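Local coordinates for protein sugar kinase, pfkB family (Thermotoga maritima, PDB 2AJR) that probably transfers phosphate from ATP to a sugar phosphate such as fructose 1-phosphate, as a kinase of the ribokinase-like pfkB family, at residues V14-L19 against N56-L61; L171-G176 against F197-K202; S234-V239 against A288-M293. All blocks are in the same frame, centred on the assembly; numbering follows the deposited sequence.

Interaction 1: V14-L19 against N56-L61. With ACT (acetate ion), chain D.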
ATOM      1  N   VAL A  14     -17.492 -13.784 -23.168  1.00 45.78           N
ATOM      2  CA  VAL A  14     -16.744 -12.540 -23.289  1.00 40.35           C
ATOM      3  C   VAL A  14     -15.278 -12.750 -22.941  1.00 37.52           C
ATOM      4  O   VAL A  14     -14.954 -13.528 -22.049  1.00 36.90           O
ATOM      5  CB  VAL A  14     -17.342 -11.462 -22.346  1.00 40.45           C
ATOM      6  CG1 VAL A  14     -16.596 -10.131 -22.464  1.00 35.84           C
ATOM      7  CG2 VAL A  14     -18.835 -11.276 -22.615  1.00 39.33           C
ATOM      8  N   LEU A  15     -14.399 -12.044 -23.652  1.00 35.21           N
ATOM      9  CA  LEU A  15     -12.973 -11.956 -23.320  1.00 32.57           C
ATOM     10  C   LEU A  15     -12.662 -10.556 -22.799  1.00 32.51           C
ATOM     11  O   LEU A  15     -12.925  -9.582 -23.507  1.00 32.07           O
ATOM     12  CB  LEU A  15     -12.120 -12.216 -24.565  1.00 32.89           C
ATOM     13  CG  LEU A  15     -10.611 -11.901 -24.506  1.00 34.18           C
ATOM     14  CD1 LEU A  15      -9.922 -12.787 -23.468  1.00 28.07           C
ATOM     15  CD2 LEU A  15      -9.947 -12.037 -25.871  1.00 30.75           C
ATOM     16  N   THR A  16     -12.096 -10.455 -21.593  1.00 29.90           N
ATOM     17  CA  THR A  16     -11.634  -9.171 -21.071  1.00 29.65           C
ATOM     18  C   THR A  16     -10.105  -9.167 -21.046  1.00 31.53           C
ATOM     19  O   THR A  16      -9.469 -10.135 -20.608  1.00 30.93           O
ATOM     20  CB  THR A  16     -12.179  -8.845 -19.653  1.00 29.64           C
ATOM     21  OG1 THR A  16     -11.591  -9.715 -18.672  1.00 27.66           O
ATOM     22  CG2 THR A  16     -13.678  -8.984 -19.606  1.00 25.87           C
ATOM     23  N   VAL A  17      -9.531  -8.065 -21.532  1.00 31.67           N
ATOM     24  CA  VAL A  17      -8.097  -7.882 -21.574  1.00 30.24           C
ATOM     25  C   VAL A  17      -7.739  -6.770 -20.613  1.00 30.65           C
ATOM     26  O   VAL A  17      -8.265  -5.677 -20.715  1.00 31.69           O
ATOM     27  CB  VAL A  17      -7.657  -7.457 -22.963  1.00 32.21           C
ATOM     28  CG1 VAL A  17      -6.173  -7.011 -22.954  1.00 21.40           C
ATOM     29  CG2 VAL A  17      -7.933  -8.589 -23.959  1.00 27.46           C
ATOM     30  N   THR A  18      -6.838  -7.058 -19.686  1.00 30.56           N
ATOM     31  CA  THR A  18      -6.367  -6.084 -18.701  1.00 30.66           C
ATOM     32  C   THR A  18      -4.853  -6.190 -18.691  1.00 29.80           C
ATOM     33  O   THR A  18      -4.280  -6.995 -17.968  1.00 32.77           O
ATOM     34  CB  THR A  18      -6.905  -6.416 -17.290  1.00 32.48           C
ATOM     35  OG1 THR A  18      -8.331  -6.544 -17.339  1.00 36.35           O
ATOM     36  CG2 THR A  18      -6.493  -5.356 -16.287  1.00 27.85           C
ATOM     37  N   LEU A  19      -4.192  -5.405 -19.520  1.00 29.84           N
ATOM     38  CA  LEU A  19      -2.762  -5.532 -19.658  1.00 29.03           C
ATOM     39  C   LEU A  19      -2.045  -5.125 -18.388  1.00 29.66           C
ATOM     40  O   LEU A  19      -0.923  -5.584 -18.143  1.00 30.88           O
ATOM     41  CB  LEU A  19      -2.262  -4.738 -20.863  1.00 27.49           C
ATOM     42  CG  LEU A  19      -2.764  -5.270 -22.209  1.00 28.22           C
ATOM     43  CD1 LEU A  19      -1.961  -4.674 -23.352  1.00 22.39           C
ATOM     44  CD2 LEU A  19      -2.709  -6.797 -22.268  1.00 20.33           C
ATOM     45  N   ASN A  56     -12.372  -5.903 -13.522  1.00 33.21           N
ATOM     46  CA  ASN A  56     -13.591  -5.431 -12.859  1.00 33.11           C
ATOM     47  C   ASN A  56     -14.804  -5.721 -13.765  1.00 32.22           C
ATOM     48  O   ASN A  56     -15.891  -6.032 -13.271  1.00 30.55           O
ATOM     49  CB  ASN A  56     -13.548  -3.922 -12.523  1.00 32.30           C
ATOM     50  CG  ASN A  56     -12.497  -3.535 -11.455  1.00 33.01           C
ATOM     51  OD1 ASN A  56     -12.217  -4.261 -10.496  1.00 31.28           O
ATOM     52  ND2 ASN A  56     -11.956  -2.337 -11.613  1.00 37.28           N
ATOM     53  N   VAL A  57     -14.610  -5.619 -15.083  1.00 31.00           N
ATOM     54  CA  VAL A  57     -15.677  -5.954 -16.037  1.00 30.43           C
ATOM     55  C   VAL A  57     -16.026  -7.430 -15.936  1.00 30.09           C
ATOM     56  O   VAL A  57     -17.199  -7.772 -15.934  1.00 31.98           O
ATOM     57  CB  VAL A  57     -15.316  -5.582 -17.493  1.00 31.68           C
ATOM     58  CG1 VAL A  57     -16.309  -6.186 -18.479  1.00 29.48           C
ATOM     59  CG2 VAL A  57     -15.254  -4.071 -17.652  1.00 27.24           C
ATOM     60  N   SER A  58     -15.022  -8.295 -15.817  1.00 29.02           N
ATOM     61  CA  SER A  58     -15.272  -9.709 -15.554  1.00 29.98           C
ATOM     62  C   SER A  58     -16.040  -9.932 -14.257  1.00 30.19           C
ATOM     63  O   SER A  58     -16.983 -10.715 -14.213  1.00 30.53           O
ATOM     64  CB  SER A  58     -13.965 -10.501 -15.510  1.00 30.84           C
ATOM     65  OG  SER A  58     -13.423 -10.673 -16.814  1.00 33.80           O
ATOM     66  N   ILE A  59     -15.638  -9.250 -13.192  1.00 31.59           N
ATOM     67  CA  ILE A  59     -16.348  -9.371 -11.916  1.00 31.64           C
ATOM     68  C   ILE A  59     -17.798  -8.896 -12.116  1.00 31.73           C
ATOM     69  O   ILE A  59     -18.733  -9.623 -11.794  1.00 33.27           O
ATOM     70  CB  ILE A  59     -15.617  -8.612 -10.766  1.00 32.37           C
ATOM     71  CG1 ILE A  59     -14.269  -9.296 -10.470  1.00 33.97           C
ATOM     72  CG2 ILE A  59     -16.484  -8.551  -9.490  1.00 26.52           C
ATOM     73  CD1 ILE A  59     -13.238  -8.420  -9.753  1.00 29.63           C
ATOM     74  N   ALA A  60     -17.968  -7.701 -12.675  1.00 30.75           N
ATOM     75  CA  ALA A  60     -19.291  -7.166 -13.036  1.00 30.88           C
ATOM     76  C   ALA A  60     -20.157  -8.152 -13.853  1.00 31.67           C
ATOM     77  O   ALA A  60     -21.306  -8.425 -13.501  1.00 32.66           O
ATOM     78  CB  ALA A  60     -19.135  -5.869 -13.803  1.00 27.85           C
ATOM     79  N   LEU A  61     -19.617  -8.679 -14.943  1.00 30.95           N
ATOM     80  CA  LEU A  61     -20.367  -9.633 -15.748  1.00 31.28           C
ATOM     81  C   LEU A  61     -20.770 -10.888 -14.946  1.00 31.98           C
ATOM     82  O   LEU A  61     -21.891 -11.406 -15.119  1.00 32.78           O
ATOM     83  CB  LEU A  61     -19.590 -10.013 -17.012  1.00 30.02           C
ATOM     84  CG  LEU A  61     -19.466  -8.902 -18.051  1.00 30.16           C
ATOM     85  CD1 LEU A  61     -18.534  -9.338 -19.177  1.00 32.97           C
ATOM     86  CD2 LEU A  61     -20.830  -8.492 -18.599  1.00 19.80           C
TER
HETATM   87  C   ACT D 321      -8.418   0.113 -10.957  1.00 39.16           C
HETATM   88  O   ACT D 321      -7.371   0.348 -10.223  1.00 36.56           O
HETATM   89  OXT ACT D 321      -9.402  -0.519 -10.447  1.00 39.69           O
HETATM   90  CH3 ACT D 321      -8.501   0.509 -12.404  1.00 32.50           C

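Interaction 2: L171-G176 against F197-K202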
ATOM      1  N   LEU A 171      -6.922  -7.628 -34.740  1.00 35.25           N
ATOM      2  CA  LEU A 171      -7.074  -9.069 -34.691  1.00 33.95           C
ATOM      3  C   LEU A 171      -8.521  -9.459 -34.383  1.00 33.68           C
ATOM      4  O   LEU A 171      -9.083 -10.330 -35.053  1.00 33.62           O
ATOM      5  CB  LEU A 171      -6.133  -9.648 -33.639  1.00 34.10           C
ATOM      6  CG  LEU A 171      -4.642  -9.569 -33.983  1.00 33.92           C
ATOM      7  CD1 LEU A 171      -3.780  -9.638 -32.719  1.00 27.40           C
ATOM      8  CD2 LEU A 171      -4.286 -10.681 -34.946  1.00 29.67           C
ATOM      9  N   ALA A 172      -9.118  -8.808 -33.383  1.00 33.28           N
ATOM     10  CA  ALA A 172     -10.504  -9.072 -32.983  1.00 34.32           C
ATOM     11  C   ALA A 172     -11.444  -8.837 -34.155  1.00 35.90           C
ATOM     12  O   ALA A 172     -12.292  -9.680 -34.506  1.00 35.06           O
ATOM     13  CB  ALA A 172     -10.903  -8.176 -31.823  1.00 33.19           C
ATOM     14  N   ARG A 173     -11.245  -7.685 -34.775  1.00 37.18           N
ATOM     15  CA  ARG A 173     -12.159  -7.170 -35.775  1.00 38.44           C
ATOM     16  C   ARG A 173     -12.082  -7.954 -37.094  1.00 39.11           C
ATOM     17  O   ARG A 173     -13.105  -8.282 -37.685  1.00 39.92           O
ATOM     18  CB  ARG A 173     -11.866  -5.673 -35.963  1.00 39.61           C
ATOM     19  CG  ARG A 173     -13.059  -4.771 -36.006  1.00 39.80           C
ATOM     20  CD  ARG A 173     -14.030  -4.892 -34.849  1.00 36.15           C
ATOM     21  NE  ARG A 173     -15.364  -4.730 -35.427  1.00 41.97           N
ATOM     22  CZ  ARG A 173     -16.189  -5.719 -35.783  1.00 40.26           C
ATOM     23  NH1 ARG A 173     -15.884  -6.992 -35.565  1.00 48.49           N
ATOM     24  NH2 ARG A 173     -17.362  -5.430 -36.334  1.00 41.47           N
ATOM     25  N   GLU A 174     -10.877  -8.292 -37.540  1.00 39.91           N
ATOM     26  CA  GLU A 174     -10.718  -9.154 -38.706  1.00 40.81           C
ATOM     27  C   GLU A 174     -11.467 -10.480 -38.553  1.00 40.65           C
ATOM     28  O   GLU A 174     -11.851 -11.084 -39.536  1.00 41.30           O
ATOM     29  CB  GLU A 174      -9.230  -9.424 -38.974  1.00 41.21           C
ATOM     30  CG  GLU A 174      -8.522  -8.261 -39.687  1.00 43.86           C
ATOM     31  CD  GLU A 174      -6.992  -8.331 -39.657  1.00 42.76           C
ATOM     32  OE1 GLU A 174      -6.411  -9.197 -38.955  1.00 45.02           O
ATOM     33  OE2 GLU A 174      -6.371  -7.486 -40.340  1.00 43.96           O
ATOM     34  N   ARG A 175     -11.680 -10.921 -37.320  1.00 41.45           N
ATOM     35  CA  ARG A 175     -12.309 -12.212 -37.040  1.00 41.71           C
ATOM     36  C   ARG A 175     -13.790 -12.050 -36.704  1.00 40.12           C
ATOM     37  O   ARG A 175     -14.416 -12.969 -36.184  1.00 40.38           O
ATOM     38  CB  ARG A 175     -11.591 -12.872 -35.861  1.00 42.35           C
ATOM     39  CG  ARG A 175     -11.263 -14.338 -36.038  1.00 50.19           C
ATOM     40  CD  ARG A 175      -9.964 -14.687 -35.309  1.00 59.16           C
ATOM     41  NE  ARG A 175      -8.838 -13.895 -35.817  1.00 62.37           N
ATOM     42  CZ  ARG A 175      -7.577 -14.015 -35.407  1.00 62.99           C
ATOM     43  NH1 ARG A 175      -7.255 -14.908 -34.479  1.00 68.55           N
ATOM     44  NH2 ARG A 175      -6.630 -13.247 -35.936  1.00 60.44           N
ATOM     45  N   GLY A 176     -14.346 -10.879 -36.985  1.00 38.51           N
ATOM     46  CA  GLY A 176     -15.752 -10.611 -36.693  1.00 38.58           C
ATOM     47  C   GLY A 176     -16.136 -10.596 -35.219  1.00 38.62           C
ATOM     48  O   GLY A 176     -17.318 -10.746 -34.887  1.00 39.06           O
ATOM     49  N   PHE A 197     -11.394  -0.672 -36.184  1.00 35.84           N
ATOM     50  CA  PHE A 197     -11.882   0.230 -35.163  1.00 35.31           C
ATOM     51  C   PHE A 197     -12.798  -0.480 -34.161  1.00 35.25           C
ATOM     52  O   PHE A 197     -13.457  -1.468 -34.501  1.00 36.06           O
ATOM     53  CB  PHE A 197     -12.631   1.387 -35.837  1.00 37.64           C
ATOM     54  CG  PHE A 197     -11.769   2.212 -36.751  1.00 35.73           C
ATOM     55  CD1 PHE A 197     -10.923   3.181 -36.234  1.00 34.82           C
ATOM     56  CD2 PHE A 197     -11.788   2.000 -38.124  1.00 38.51           C
ATOM     57  CE1 PHE A 197     -10.107   3.937 -37.065  1.00 40.00           C
ATOM     58  CE2 PHE A 197     -10.975   2.746 -38.975  1.00 39.49           C
ATOM     59  CZ  PHE A 197     -10.129   3.722 -38.439  1.00 43.52           C
ATOM     60  N   PRO A 198     -12.839   0.015 -32.911  1.00 34.51           N
ATOM     61  CA  PRO A 198     -13.769  -0.519 -31.930  1.00 33.72           C
ATOM     62  C   PRO A 198     -15.223  -0.321 -32.327  1.00 32.76           C
ATOM     63  O   PRO A 198     -15.552   0.680 -32.927  1.00 33.16           O
ATOM     64  CB  PRO A 198     -13.456   0.304 -30.684  1.00 34.29           C
ATOM     65  CG  PRO A 198     -12.091   0.788 -30.890  1.00 32.38           C
ATOM     66  CD  PRO A 198     -11.990   1.061 -32.320  1.00 33.55           C
ATOM     67  N   ASN A 199     -16.075  -1.276 -31.986  1.00 33.05           N
ATOM     68  CA  ASN A 199     -17.508  -1.129 -32.184  1.00 34.14           C
ATOM     69  C   ASN A 199     -18.120  -0.119 -31.202  1.00 35.01           C
ATOM     70  O   ASN A 199     -18.972   0.696 -31.590  1.00 36.15           O
ATOM     71  CB  ASN A 199     -18.182  -2.478 -32.035  1.00 32.70           C
ATOM     72  CG  ASN A 199     -17.719  -3.450 -33.074  1.00 35.28           C
ATOM     73  OD1 ASN A 199     -16.758  -4.204 -32.865  1.00 32.11           O
ATOM     74  ND2 ASN A 199     -18.357  -3.401 -34.234  1.00 30.52           N
ATOM     75  N   VAL A 200     -17.677  -0.205 -29.944  1.00 33.76           N
ATOM     76  CA  VAL A 200     -18.107   0.665 -28.853  1.00 33.62           C
ATOM     77  C   VAL A 200     -16.872   1.261 -28.176  1.00 32.68           C
ATOM     78  O   VAL A 200     -16.013   0.531 -27.702  1.00 32.04           O
ATOM     79  CB  VAL A 200     -18.881  -0.116 -27.770  1.00 34.52           C
ATOM     80  CG1 VAL A 200     -19.307   0.832 -26.648  1.00 29.87           C
ATOM     81  CG2 VAL A 200     -20.078  -0.837 -28.369  1.00 30.31           C
ATOM     82  N   VAL A 201     -16.780   2.581 -28.153  1.00 32.25           N
ATOM     83  CA  VAL A 201     -15.656   3.261 -27.517  1.00 33.09           C
ATOM     84  C   VAL A 201     -16.175   4.126 -26.370  1.00 33.98           C
ATOM     85  O   VAL A 201     -17.205   4.800 -26.490  1.00 35.63           O
ATOM     86  CB  VAL A 201     -14.822   4.107 -28.530  1.00 33.71           C
ATOM     87  CG1 VAL A 201     -15.667   5.251 -29.178  1.00 32.37           C
ATOM     88  CG2 VAL A 201     -13.586   4.662 -27.856  1.00 32.68           C
ATOM     89  N   LYS A 202     -15.485   4.069 -25.242  1.00 34.69           N
ATOM     90  CA  LYS A 202     -15.794   4.925 -24.100  1.00 35.72           C
ATOM     91  C   LYS A 202     -14.468   5.476 -23.590  1.00 34.19           C
ATOM     92  O   LYS A 202     -13.775   4.828 -22.831  1.00 35.66           O
ATOM     93  CB  LYS A 202     -16.554   4.146 -23.017  1.00 36.29           C
ATOM     94  CG  LYS A 202     -16.736   4.911 -21.733  1.00 37.25           C
ATOM     95  CD  LYS A 202     -18.011   4.557 -21.022  1.00 38.44           C
ATOM     96  CE  LYS A 202     -17.969   5.049 -19.571  1.00 42.78           C
ATOM     97  NZ  LYS A 202     -17.893   6.519 -19.511  1.00 45.07           N
TER

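Interaction 3: S234-V239 against A288-M293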
ATOM      1  N   SER A 234     -16.492   4.172 -35.317  1.00 39.87           N
ATOM      2  CA  SER A 234     -17.108   3.214 -34.401  1.00 38.85           C
ATOM      3  C   SER A 234     -18.610   3.392 -34.445  1.00 37.08           C
ATOM      4  O   SER A 234     -19.095   4.481 -34.715  1.00 37.71           O
ATOM      5  CB  SER A 234     -16.633   3.457 -32.971  1.00 38.22           C
ATOM      6  OG  SER A 234     -15.243   3.228 -32.842  1.00 39.66           O
ATOM      7  N   GLN A 235     -19.348   2.333 -34.144  1.00 36.20           N
ATOM      8  CA  GLN A 235     -20.812   2.388 -34.185  1.00 33.86           C
ATOM      9  C   GLN A 235     -21.393   3.185 -33.027  1.00 34.85           C
ATOM     10  O   GLN A 235     -22.457   3.791 -33.163  1.00 35.12           O
ATOM     11  CB  GLN A 235     -21.411   0.988 -34.175  1.00 34.04           C
ATOM     12  CG  GLN A 235     -20.961   0.116 -35.334  1.00 33.36           C
ATOM     13  CD  GLN A 235     -21.558  -1.255 -35.264  1.00 33.20           C
ATOM     14  OE1 GLN A 235     -21.120  -2.096 -34.485  1.00 32.65           O
ATOM     15  NE2 GLN A 235     -22.581  -1.489 -36.064  1.00 33.52           N
ATOM     16  N   VAL A 236     -20.722   3.182 -31.874  1.00 34.59           N
ATOM     17  CA  VAL A 236     -21.195   4.001 -30.762  1.00 33.60           C
ATOM     18  C   VAL A 236     -20.037   4.512 -29.922  1.00 34.74           C
ATOM     19  O   VAL A 236     -19.081   3.783 -29.654  1.00 36.11           O
ATOM     20  CB  VAL A 236     -22.242   3.246 -29.900  1.00 32.91           C
ATOM     21  CG1 VAL A 236     -21.606   2.083 -29.186  1.00 28.51           C
ATOM     22  CG2 VAL A 236     -22.946   4.202 -28.927  1.00 27.99           C
ATOM     23  N   SER A 237     -20.123   5.785 -29.548  1.00 34.41           N
ATOM     24  CA  SER A 237     -19.165   6.401 -28.659  1.00 34.59           C
ATOM     25  C   SER A 237     -19.905   6.899 -27.430  1.00 33.82           C
ATOM     26  O   SER A 237     -21.007   7.413 -27.547  1.00 33.77           O
ATOM     27  CB  SER A 237     -18.446   7.550 -29.362  1.00 35.31           C
ATOM     28  OG  SER A 237     -19.337   8.565 -29.767  1.00 36.55           O
ATOM     29  N   VAL A 238     -19.312   6.705 -26.255  1.00 33.82           N
ATOM     30  CA  VAL A 238     -19.873   7.194 -25.003  1.00 32.09           C
ATOM     31  C   VAL A 238     -18.813   8.061 -24.355  1.00 32.21           C
ATOM     32  O   VAL A 238     -17.750   7.570 -23.985  1.00 30.06           O
ATOM     33  CB  VAL A 238     -20.245   6.070 -24.044  1.00 33.78           C
ATOM     34  CG1 VAL A 238     -20.897   6.667 -22.777  1.00 37.71           C
ATOM     35  CG2 VAL A 238     -21.172   5.070 -24.710  1.00 27.19           C
ATOM     36  N   VAL A 239     -19.107   9.356 -24.243  1.00 33.23           N
ATOM     37  CA  VAL A 239     -18.136  10.349 -23.796  1.00 32.82           C
ATOM     38  C   VAL A 239     -18.632  11.067 -22.557  1.00 33.55           C
ATOM     39  O   VAL A 239     -19.745  11.566 -22.525  1.00 32.01           O
ATOM     40  CB  VAL A 239     -17.845  11.374 -24.909  1.00 33.42           C
ATOM     41  CG1 VAL A 239     -16.931  12.450 -24.406  1.00 28.27           C
ATOM     42  CG2 VAL A 239     -17.247  10.669 -26.136  1.00 31.19           C
ATOM     43  N   ALA A 288     -27.849  -5.351 -30.318  1.00 46.49           N
ATOM     44  CA  ALA A 288     -27.083  -4.124 -30.542  1.00 45.46           C
ATOM     45  C   ALA A 288     -27.940  -2.871 -30.716  1.00 45.02           C
ATOM     46  O   ALA A 288     -27.792  -2.141 -31.701  1.00 45.92           O
ATOM     47  CB  ALA A 288     -26.190  -4.301 -31.753  1.00 46.17           C
ATOM     48  N   ASN A 289     -28.840  -2.626 -29.769  1.00 44.02           N
ATOM     49  CA  ASN A 289     -29.531  -1.349 -29.692  1.00 42.28           C
ATOM     50  C   ASN A 289     -28.674  -0.446 -28.812  1.00 40.95           C
ATOM     51  O   ASN A 289     -28.624  -0.612 -27.595  1.00 41.95           O
ATOM     52  CB  ASN A 289     -30.932  -1.513 -29.114  1.00 42.61           C
ATOM     53  CG  ASN A 289     -31.698  -0.207 -29.072  1.00 45.00           C
ATOM     54  OD1 ASN A 289     -31.202   0.804 -28.570  1.00 47.79           O
ATOM     55  ND2 ASN A 289     -32.914  -0.217 -29.606  1.00 45.90           N
ATOM     56  N   PHE A 290     -27.996   0.505 -29.445  1.00 38.85           N
ATOM     57  CA  PHE A 290     -26.902   1.238 -28.822  1.00 36.32           C
ATOM     58  C   PHE A 290     -27.333   2.249 -27.773  1.00 35.63           C
ATOM     59  O   PHE A 290     -26.752   2.302 -26.696  1.00 37.81           O
ATOM     60  CB  PHE A 290     -26.056   1.916 -29.894  1.00 35.12           C
ATOM     61  CG  PHE A 290     -25.362   0.948 -30.799  1.00 34.71           C
ATOM     62  CD1 PHE A 290     -24.480   0.012 -30.280  1.00 37.51           C
ATOM     63  CD2 PHE A 290     -25.593   0.954 -32.171  1.00 36.16           C
ATOM     64  CE1 PHE A 290     -23.842  -0.904 -31.113  1.00 40.67           C
ATOM     65  CE2 PHE A 290     -24.945   0.052 -33.014  1.00 31.77           C
ATOM     66  CZ  PHE A 290     -24.072  -0.878 -32.483  1.00 35.00           C
ATOM     67  N   LEU A 291     -28.340   3.053 -28.062  1.00 35.72           N
ATOM     68  CA  LEU A 291     -28.796   4.012 -27.072  1.00 36.40           C
ATOM     69  C   LEU A 291     -29.219   3.251 -25.822  1.00 37.87           C
ATOM     70  O   LEU A 291     -28.782   3.586 -24.711  1.00 37.20           O
ATOM     71  CB  LEU A 291     -29.943   4.892 -27.586  1.00 36.37           C
ATOM     72  CG  LEU A 291     -30.329   5.995 -26.578  1.00 37.22           C
ATOM     73  CD1 LEU A 291     -29.119   6.845 -26.215  1.00 22.87           C
ATOM     74  CD2 LEU A 291     -31.479   6.865 -27.073  1.00 33.50           C
ATOM     75  N   GLU A 292     -30.035   2.212 -25.998  1.00 38.54           N
ATOM     76  CA  GLU A 292     -30.458   1.392 -24.845  1.00 39.18           C
ATOM     77  C   GLU A 292     -29.279   0.693 -24.151  1.00 39.08           C
ATOM     78  O   GLU A 292     -29.294   0.532 -22.935  1.00 37.97           O
ATOM     79  CB  GLU A 292     -31.552   0.400 -25.230  1.00 39.07           C
ATOM     80  CG  GLU A 292     -32.845   1.076 -25.729  1.00 35.68           C
ATOM     81  CD  GLU A 292     -33.625   1.792 -24.630  1.00 37.07           C
ATOM     82  OE1 GLU A 292     -33.962   1.163 -23.608  1.00 44.55           O
ATOM     83  OE2 GLU A 292     -33.933   2.987 -24.797  1.00 38.52           O
HETATM   84  N   MSE A 293     -28.249   0.320 -24.906  1.00 40.14           N
HETATM   85  CA  MSE A 293     -27.008  -0.164 -24.297  1.00 44.39           C
HETATM   86  C   MSE A 293     -26.367   0.863 -23.398  1.00 39.09           C
HETATM   87  O   MSE A 293     -26.028   0.551 -22.269  1.00 37.10           O
HETATM   88  CB  MSE A 293     -25.972  -0.506 -25.339  1.00 45.34           C
HETATM   89  CG  MSE A 293     -26.040  -1.907 -25.854  1.00 52.33           C
HETATM   90 SE   MSE A 293     -24.555  -2.190 -27.077  1.00 63.40          SE
HETATM   91  CE  MSE A 293     -23.217  -1.237 -26.180  1.00 26.72           C
TER

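Interaction 1: V14-L19 against N56-L61
T16 and S58 meet hydroxyl to hydroxyl, with T16 OG1 2.8 Å from S58 OG, a separation that marks a buried hydrogen bond. T16 carries OG1 between its own backbone N and carbonyl carbon (chi1 70°), which leaves both branches facing the helix. Its methyl CG2 stands 3.3 Å from S58 OG and 4.0 Å from V57 CG1, the T16 and V57 side chains sliding past each other in opposite directions. One helical turn on, L61 crosses V14 at about a right angle and brings CD1 to 3.9 Å from V14 CG1 and 4.0 Å from V14 CG2, so a single methyl rests on both branches of the valine.

These pairs seat helix 53-63 on strand 14-18, an inner strand of the large ribokinase-like sheet. The short axes approach to 8.7 Å and run nearly antiparallel, at 150°, as expected of a helix leading back to the start of a parallel neighbour, here strand 68-75.

Strand 68-75 supplies S68, whose OG is hydrogen-bonded to S58 OG; within helix 53-63 itself, G54 O has a weak hydrogen bond with T16 OG1. V280 of helix 271-286 touches both V14 and L61, extending the apolar patch, whereas L15 and V17 pack on Y140 of helix 130-144. Farther out, N56 is fixed by D273 OD2 at ND2 and by K310 NZ at OD1; ND2 also makes a weak 3.3 Å bond to OXT of an acetate that probably came from the crystallisation liquor.

Interaction 2: L171-G176 against F197-K202
R173 reaches from the Schellman C-terminus of helix 164-174 to F197 and N199, in the loop that leads into strand 200-201. The helix end is identified by two backbone bonds, V177 N to A172 O and G176 N to R173 O (3.0 Å between the latter two atoms), with G176 at positive phi as the C-prime residue. The R173 side chain bends at chi2 (53°) and again at chi3, swinging its guanidinium across to N199.

N199 OD1 lies over one face of that guanidinium, 2.9 Å above its plane and offset toward the rim. Although R173 NE is 3.0 Å from N199 OD1, the angle is too poor for a hydrogen bond, because the oxygen sits above the group and not in line with the N-H. The amide and guanidinium planes are 57° apart, so this is no flat stack either. F197 uses its backbone carbonyl: its O lies at the guanidinium edge, near the plane, and 3.5 Å from R173 CD.

Here the chain of the alpha/beta fold passes from helix 164-174 through strand 178-182 and helix 185-193 to the parallel strand 200-201. The contact therefore joins the C-terminal end of helix 164-174 to the loop entering strand 200-201, the second strand after it.

The amide orientation is set from outside the pair, since N199 OD1 accepts from V179 N and ND2 donates to Q235 OE1. This orientation leaves ND2 3.1 Å from R173 NH2, two donors that cannot bond to each other; the partly negative OD1 over the cationic face may offset some of the cost. R173 NH1 has a weak bond to V177 O, and the F197 ring meets that of Y192 with planes about 35° apart.

Interaction 3: S234-V239 against A288-M293
Q235 and V236, where the chain enters strand 236-241, receive the ring of F290 from the first turn of helix 290-304. This is helix-on-sheet packing in the alpha/beta fold of the pfkB kinases, far from the magnesium site; the closest CA pair, V236 and F290 at 6.6 Å, marks where strand and helix come nearest.

Q235 comes first, its chain extended beyond CG, and its CB lies 3.7 Å from F290 CZ. The terminal carboxamide passes the same corner of the ring, with Q235 CD 3.8 Å from F290 CZ; amide and ring planes are 69° apart, so the two groups do not stack, and the polar bond of OE1 is made to ND2 of N199. V236 adds a purely apolar contact. With CG1 between the backbone N and the carbonyl carbon (chi1 67°), this methyl approaches F290 CD1 to 3.7 Å, while CG2 lies 4.0 Å from F290 CB. The two side chains cross obliquely, the valine spanning from the ring to its stem. Beyond it the strand alternates: S237 and V239 pack on helix 220-233, with S237 OG bonded to A227 O, and V238 turns to Y275 of helix 271-286, the helix that M293, a selenomethionine, also touches.

On the helix side N289 occupies the N-cap: its OD1 accepts from E292 N at 3.2 Å, a fairly straight bond (N-H...O 159°) with the donor tilted out of the carbonyl plane. The F290 ring has one face occupied from its own segment, where A288 O stands 3.7 Å above the ring plane, over its centre.

From the N terminus, interaction 1 closes first: the chain leaves strand 14-18, makes strands 22-28, 37-39 and 46-51, and returns with helix 53-63. Interaction 2 then closes a shorter loop holding strand 178-182 and helix 185-193, and interaction 3 a longer one holding strands 245-249 and 254-259 and helix 271-286. The three follow in series, none nested or crossed, yet all reach the ten-stranded sheet. Interactions 2 and 3 touch through neighbouring strands 200-201 and 236-241, with V200 CG2 3.4 Å from V236 CG1 and a probable hydrogen bond of 2.6 Å between S234 OG and P198 O. Interaction 1 stays separate, its nearest atoms about 7 Å from interaction 2.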